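Local atomic coordinates of putative uncharacterized protein (PDB entry 4R12), a protein that probably serves as an essential, putatively substrate-recruiting subunit of the gamma-secretase complex, which cleaves membrane proteins such as Notch receptors within the membrane. Residues T241-S246 with N428-I433; D359-S364 with L434-D439. All blocks are in the same frame, centred on the assembly; numbering follows the deposited sequence.

Contact 1: residues T241-S246 with N428-I433; sequences TVTLLS and NDIVYI
Val-431 spreads its two methyls over the last turn of segment 241-246, one against the backbone of Ser-246, the other against its side chain and the Thr-243 carbonyl. Val-431 CG1, anti to the backbone N (chi1 176°), lies 3.8 Å from Ser-246 C, while Val-431 CG2 rests 3.9 Å from Ser-246 CB. Beside it, Thr-243 CG2 meets Ile-430 CG2 at 3.7 Å, the two side chains crossing at about a right angle, methyl to methyl. Both threonine and serine turn their hydroxyls back into their own helix. Thr-243 OG1 bonds to Phe-239 O, and Ser-246 OG donates to Val-242 O over 2.7 Å, from above the carbonyl plane. Ser-246 N reaches that same oxygen from the other face. Both hydroxyls are thus satisfied within helix 234-252, and side-chain carbons of Thr-243 and Ser-246 meet the other helix. The backbones come nearest at Thr-243 CA and Val-431 CA, 5.8 Å apart. Helix 234-252 also packs, through Leu-244, on Phe-265 and Phe-267 of strand 262-268, and Phe-454 and Ile-455 of helix 452-463 touch Ser-246. The segment axes pass 9.2 Å apart and cross at -46°, helix-on-helix packing within the alpha/beta large lobe, whose sequence family belongs to the zinc-exopeptidase clan.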
loop_
_atom_site.group_PDB
_atom_site.type_symbol
_atom_site.label_atom_id
_atom_site.label_comp_id
_atom_site.label_asym_id
_atom_site.label_seq_id
_atom_site.Cartn_x
_atom_site.Cartn_y
_atom_site.Cartn_z
ATOM N N THR A 241 -0.640 4.267 8.542
ATOM C CA THR A 241 0.556 3.505 8.906
ATOM C C THR A 241 1.447 4.284 9.885
ATOM O O THR A 241 1.902 3.738 10.894
ATOM C CB THR A 241 1.365 3.120 7.660
ATOM O OG1 THR A 241 0.521 2.373 6.772
ATOM C CG2 THR A 241 2.583 2.278 8.054
ATOM N N VAL A 242 1.681 5.560 9.594
ATOM C CA VAL A 242 2.442 6.424 10.502
ATOM C C VAL A 242 1.757 6.532 11.858
ATOM O O VAL A 242 2.400 6.472 12.933
ATOM C CB VAL A 242 2.606 7.837 9.901
ATOM C CG1 VAL A 242 3.183 8.802 10.926
ATOM C CG2 VAL A 242 3.500 7.781 8.670
ATOM N N THR A 243 0.443 6.712 11.801
ATOM C CA THR A 243 -0.377 6.825 13.003
ATOM C C THR A 243 -0.206 5.614 13.902
ATOM O O THR A 243 0.139 5.748 15.082
ATOM C CB THR A 243 -1.874 6.974 12.645
ATOM O OG1 THR A 243 -2.079 8.181 11.900
ATOM C CG2 THR A 243 -2.726 7.019 13.926
ATOM N N LEU A 244 -0.439 4.422 13.353
ATOM C CA LEU A 244 -0.398 3.215 14.185
ATOM C C LEU A 244 1.009 2.913 14.710
ATOM O O LEU A 244 1.170 2.517 15.871
ATOM C CB LEU A 244 -0.939 2.013 13.422
ATOM C CG LEU A 244 -1.147 0.783 14.309
ATOM C CD1 LEU A 244 -2.021 1.149 15.527
ATOM C CD2 LEU A 244 -1.802 -0.340 13.496
ATOM N N LEU A 245 2.035 3.112 13.887
ATOM C CA LEU A 245 3.397 2.972 14.408
ATOM C C LEU A 245 3.665 3.986 15.526
ATOM O O LEU A 245 4.343 3.656 16.506
ATOM C CB LEU A 245 4.456 3.115 13.291
ATOM C CG LEU A 245 4.493 1.934 12.309
ATOM C CD1 LEU A 245 5.312 2.295 11.057
ATOM C CD2 LEU A 245 5.091 0.687 12.981
ATOM N N SER A 246 3.132 5.199 15.394
ATOM C CA SER A 246 3.359 6.238 16.402
ATOM C C SER A 246 2.551 5.950 17.683
ATOM O O SER A 246 3.004 6.234 18.797
ATOM C CB SER A 246 3.018 7.622 15.841
ATOM O OG SER A 246 3.820 7.898 14.695
ATOM N N ASN A 428 -1.144 14.410 15.650
ATOM C CA ASN A 428 -0.892 14.303 17.089
ATOM C C ASN A 428 -2.156 13.905 17.869
ATOM O O ASN A 428 -2.136 12.975 18.684
ATOM C CB ASN A 428 -0.346 15.624 17.629
ATOM C CG ASN A 428 1.119 15.869 17.240
ATOM O OD1 ASN A 428 1.756 15.044 16.588
ATOM N ND2 ASN A 428 1.652 17.015 17.654
ATOM N N ASP A 429 -3.247 14.611 17.589
ATOM C CA ASP A 429 -4.546 14.320 18.196
ATOM C C ASP A 429 -4.996 12.887 17.930
ATOM O O ASP A 429 -5.417 12.188 18.855
ATOM C CB ASP A 429 -5.604 15.312 17.698
ATOM C CG ASP A 429 -5.610 16.606 18.507
ATOM O OD1 ASP A 429 -4.958 16.633 19.569
ATOM O OD2 ASP A 429 -6.277 17.577 18.096
ATOM N N ILE A 430 -4.893 12.433 16.677
ATOM C CA ILE A 430 -5.311 11.079 16.352
ATOM C C ILE A 430 -4.431 10.042 17.077
ATOM O O ILE A 430 -4.954 9.061 17.633
ATOM C CB ILE A 430 -5.305 10.862 14.812
ATOM C CG1 ILE A 430 -6.395 11.743 14.177
ATOM C CG2 ILE A 430 -5.534 9.389 14.459
ATOM C CD1 ILE A 430 -6.384 11.781 12.634
ATOM N N VAL A 431 -3.109 10.262 17.107
ATOM C CA VAL A 431 -2.233 9.343 17.834
ATOM C C VAL A 431 -2.577 9.331 19.331
ATOM O O VAL A 431 -2.686 8.261 19.951
ATOM C CB VAL A 431 -0.743 9.694 17.654
ATOM C CG1 VAL A 431 0.141 8.772 18.505
ATOM C CG2 VAL A 431 -0.356 9.584 16.175
ATOM N N TYR A 432 -2.769 10.510 19.904
ATOM C CA TYR A 432 -3.136 10.588 21.316
ATOM C C TYR A 432 -4.455 9.881 21.604
ATOM O O TYR A 432 -4.556 9.070 22.542
ATOM C CB TYR A 432 -3.231 12.041 21.790
ATOM C CG TYR A 432 -3.702 12.097 23.229
ATOM C CD1 TYR A 432 -2.842 11.741 24.262
ATOM C CD2 TYR A 432 -5.019 12.443 23.553
ATOM C CE1 TYR A 432 -3.255 11.762 25.592
ATOM C CE2 TYR A 432 -5.444 12.461 24.885
ATOM C CZ TYR A 432 -4.554 12.113 25.899
ATOM O OH TYR A 432 -4.940 12.113 27.220
ATOM N N ILE A 433 -5.471 10.187 20.801
ATOM C CA ILE A 433 -6.784 9.609 21.035
ATOM C C ILE A 433 -6.740 8.090 20.861
ATOM O O ILE A 433 -7.256 7.362 21.705
ATOM C CB ILE A 433 -7.840 10.248 20.102
ATOM C CG1 ILE A 433 -8.023 11.720 20.479
ATOM C CG2 ILE A 433 -9.169 9.504 20.191
ATOM C CD1 ILE A 433 -8.703 12.561 19.405
#

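Contact 2: residues D359-S364 with L434-D439; sequences DQVASS and LSTFID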
loop_
_atom_site.group_PDB
_atom_site.type_symbol
_atom_site.label_atom_id
_atom_site.label_comp_id
_atom_site.label_asym_id
_atom_site.label_seq_id
_atom_site.Cartn_x
_atom_site.Cartn_y
_atom_site.Cartn_z
ATOM N N ASP A 359 -15.557 8.028 21.637
ATOM C CA ASP A 359 -16.205 9.331 21.831
ATOM C C ASP A 359 -15.700 10.046 23.082
ATOM O O ASP A 359 -15.410 11.243 23.058
ATOM C CB ASP A 359 -17.732 9.180 21.958
ATOM C CG ASP A 359 -18.402 8.716 20.666
ATOM O OD1 ASP A 359 -17.798 8.864 19.577
ATOM O OD2 ASP A 359 -19.545 8.216 20.750
ATOM N N GLN A 360 -15.634 9.301 24.180
ATOM C CA GLN A 360 -15.170 9.832 25.451
ATOM C C GLN A 360 -13.734 10.343 25.361
ATOM O O GLN A 360 -13.445 11.458 25.792
ATOM C CB GLN A 360 -15.267 8.766 26.544
ATOM C CG GLN A 360 -16.700 8.410 26.947
ATOM C CD GLN A 360 -16.757 7.142 27.779
ATOM O OE1 GLN A 360 -15.786 6.782 28.454
ATOM N NE2 GLN A 360 -17.893 6.446 27.727
ATOM N N VAL A 361 -12.842 9.528 24.808
ATOM C CA VAL A 361 -11.450 9.936 24.712
ATOM C C VAL A 361 -11.322 11.199 23.859
ATOM O O VAL A 361 -10.617 12.127 24.229
ATOM C CB VAL A 361 -10.574 8.817 24.132
ATOM C CG1 VAL A 361 -9.137 9.313 23.967
ATOM C CG2 VAL A 361 -10.598 7.618 25.052
ATOM N N ALA A 362 -12.035 11.239 22.731
ATOM C CA ALA A 362 -12.012 12.401 21.840
ATOM C C ALA A 362 -12.495 13.690 22.506
ATOM O O ALA A 362 -12.113 14.788 22.087
ATOM C CB ALA A 362 -12.855 12.123 20.581
ATOM N N SER A 363 -13.339 13.555 23.530
ATOM C CA SER A 363 -13.901 14.700 24.239
ATOM C C SER A 363 -13.175 14.991 25.541
ATOM O O SER A 363 -13.551 15.922 26.252
ATOM C CB SER A 363 -15.401 14.468 24.567
ATOM O OG SER A 363 -16.152 14.218 23.395
ATOM N N SER A 364 -12.159 14.190 25.863
ATOM C CA SER A 364 -11.572 14.190 27.202
ATOM C C SER A 364 -10.641 15.371 27.500
ATOM O O SER A 364 -10.290 15.605 28.665
ATOM C CB SER A 364 -10.804 12.886 27.430
ATOM O OG SER A 364 -9.691 12.800 26.551
ATOM N N LEU A 434 -6.107 7.602 19.791
ATOM C CA LEU A 434 -6.079 6.158 19.570
ATOM C C LEU A 434 -5.237 5.429 20.625
ATOM O O LEU A 434 -5.594 4.332 21.050
ATOM C CB LEU A 434 -5.567 5.823 18.162
ATOM C CG LEU A 434 -6.537 6.190 17.025
ATOM C CD1 LEU A 434 -5.880 5.965 15.660
ATOM C CD2 LEU A 434 -7.881 5.410 17.113
ATOM N N SER A 435 -4.127 6.035 21.041
ATOM C CA SER A 435 -3.282 5.435 22.080
ATOM C C SER A 435 -4.045 5.288 23.395
ATOM O O SER A 435 -4.027 4.238 24.021
ATOM C CB SER A 435 -2.028 6.275 22.320
ATOM O OG SER A 435 -1.277 6.425 21.127
ATOM N N THR A 436 -4.726 6.356 23.787
ATOM C CA THR A 436 -5.491 6.380 25.031
ATOM C C THR A 436 -6.668 5.396 24.956
ATOM O O THR A 436 -6.970 4.680 25.918
ATOM C CB THR A 436 -5.988 7.804 25.316
ATOM O OG1 THR A 436 -4.855 8.680 25.437
ATOM C CG2 THR A 436 -6.813 7.854 26.621
ATOM N N PHE A 437 -7.308 5.353 23.793
ATOM C CA PHE A 437 -8.438 4.462 23.558
ATOM C C PHE A 437 -8.016 3.002 23.697
ATOM O O PHE A 437 -8.659 2.229 24.404
ATOM C CB PHE A 437 -9.033 4.742 22.170
ATOM C CG PHE A 437 -9.940 3.654 21.645
ATOM C CD1 PHE A 437 -11.165 3.395 22.248
ATOM C CD2 PHE A 437 -9.588 2.932 20.517
ATOM C CE1 PHE A 437 -12.007 2.401 21.753
ATOM C CE2 PHE A 437 -10.427 1.933 20.010
ATOM C CZ PHE A 437 -11.640 1.671 20.633
ATOM N N ILE A 438 -6.938 2.626 23.009
ATOM C CA ILE A 438 -6.431 1.262 23.082
ATOM C C ILE A 438 -6.048 0.890 24.509
ATOM O O ILE A 438 -6.382 -0.202 24.984
ATOM C CB ILE A 438 -5.233 1.071 22.128
ATOM C CG1 ILE A 438 -5.741 1.063 20.685
ATOM C CG2 ILE A 438 -4.463 -0.224 22.453
ATOM C CD1 ILE A 438 -4.672 1.316 19.649
ATOM N N ASP A 439 -5.377 1.803 25.202
ATOM C CA ASP A 439 -5.022 1.584 26.601
ATOM C C ASP A 439 -6.270 1.345 27.458
ATOM O O ASP A 439 -6.299 0.427 28.277
ATOM C CB ASP A 439 -4.215 2.772 27.143
ATOM C CG ASP A 439 -3.836 2.602 28.617
ATOM O OD1 ASP A 439 -2.860 1.872 28.909
ATOM O OD2 ASP A 439 -4.516 3.197 29.481
#
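Val-361 enters the contact with both methyls, and van der Waals packing accounts for every touch between the segments. With chi1 at 177°, the valine sends one branch opposite its own backbone N and onto the threonine, placing Val-361 CG1 3.7 Å from Thr-436 CB and almost as near to the threonine methyl. The other branch straddles two residues: Val-361 CG2 lies 4.1 Å from Thr-436 CG2 and equally far from the backbone CA of Phe-437. With the phenylalanine side chain it has a looser apolar contact, at CB rather than the ring. That ring leads away, to Val-354, Ile-357 and Leu-358 earlier on helix 352-362, so Phe-437 extends the interface along the same helix. Since both touching methyls belong to Val-361, replacing it by alanine is likely to leave a gap beside Thr-436 and Phe-437 CB.

The two segments share no hydrogen bond; just beyond them, Gln-360 OE1 bonds to Arg-440 NH1, joining the two helices. Thr-436 OG1 bonds to Tyr-432 O one turn back, while CG2, on the other branch, meets the valine. Val-361 O accepts from both Ser-364 N and Ser-364 OG; the hydroxyl bond is 2.6 Å long, in the carbonyl plane and on a lone pair.

Between the segments the chemistry is thus apolar packing of Val-361 on Thr-436 and the base of Phe-437, over 125 Å², and the polar tie between the helices comes from Gln-360 and Arg-440.

In the fold
Contacts 1 and 2 occupy consecutive parts of helix 427-441, their centres about 12 Å apart, so that one helix packs on helix 234-252 and on helix 352-362. They touch directly: Ile-433 O lies 3.5 Å from Val-361 CG1, and Thr-243 CG2 is 3.8 Å from Leu-434 CD1. Leu-434 thus carries the packing of contact 1 into the neighbouring segment, and Ile-433 CD1 approaches Ala-362 CA at 4.1 Å. Their segments alternate along the chain, and all four belong to the large lobe. Contact 1 is centred about 18 Å from the chain centre and contact 2 about 27 Å; the side chain of Thr-436 is about 14 Å from an N-acetylglucosamine of the protein's own glycans, which marks no binding pocket.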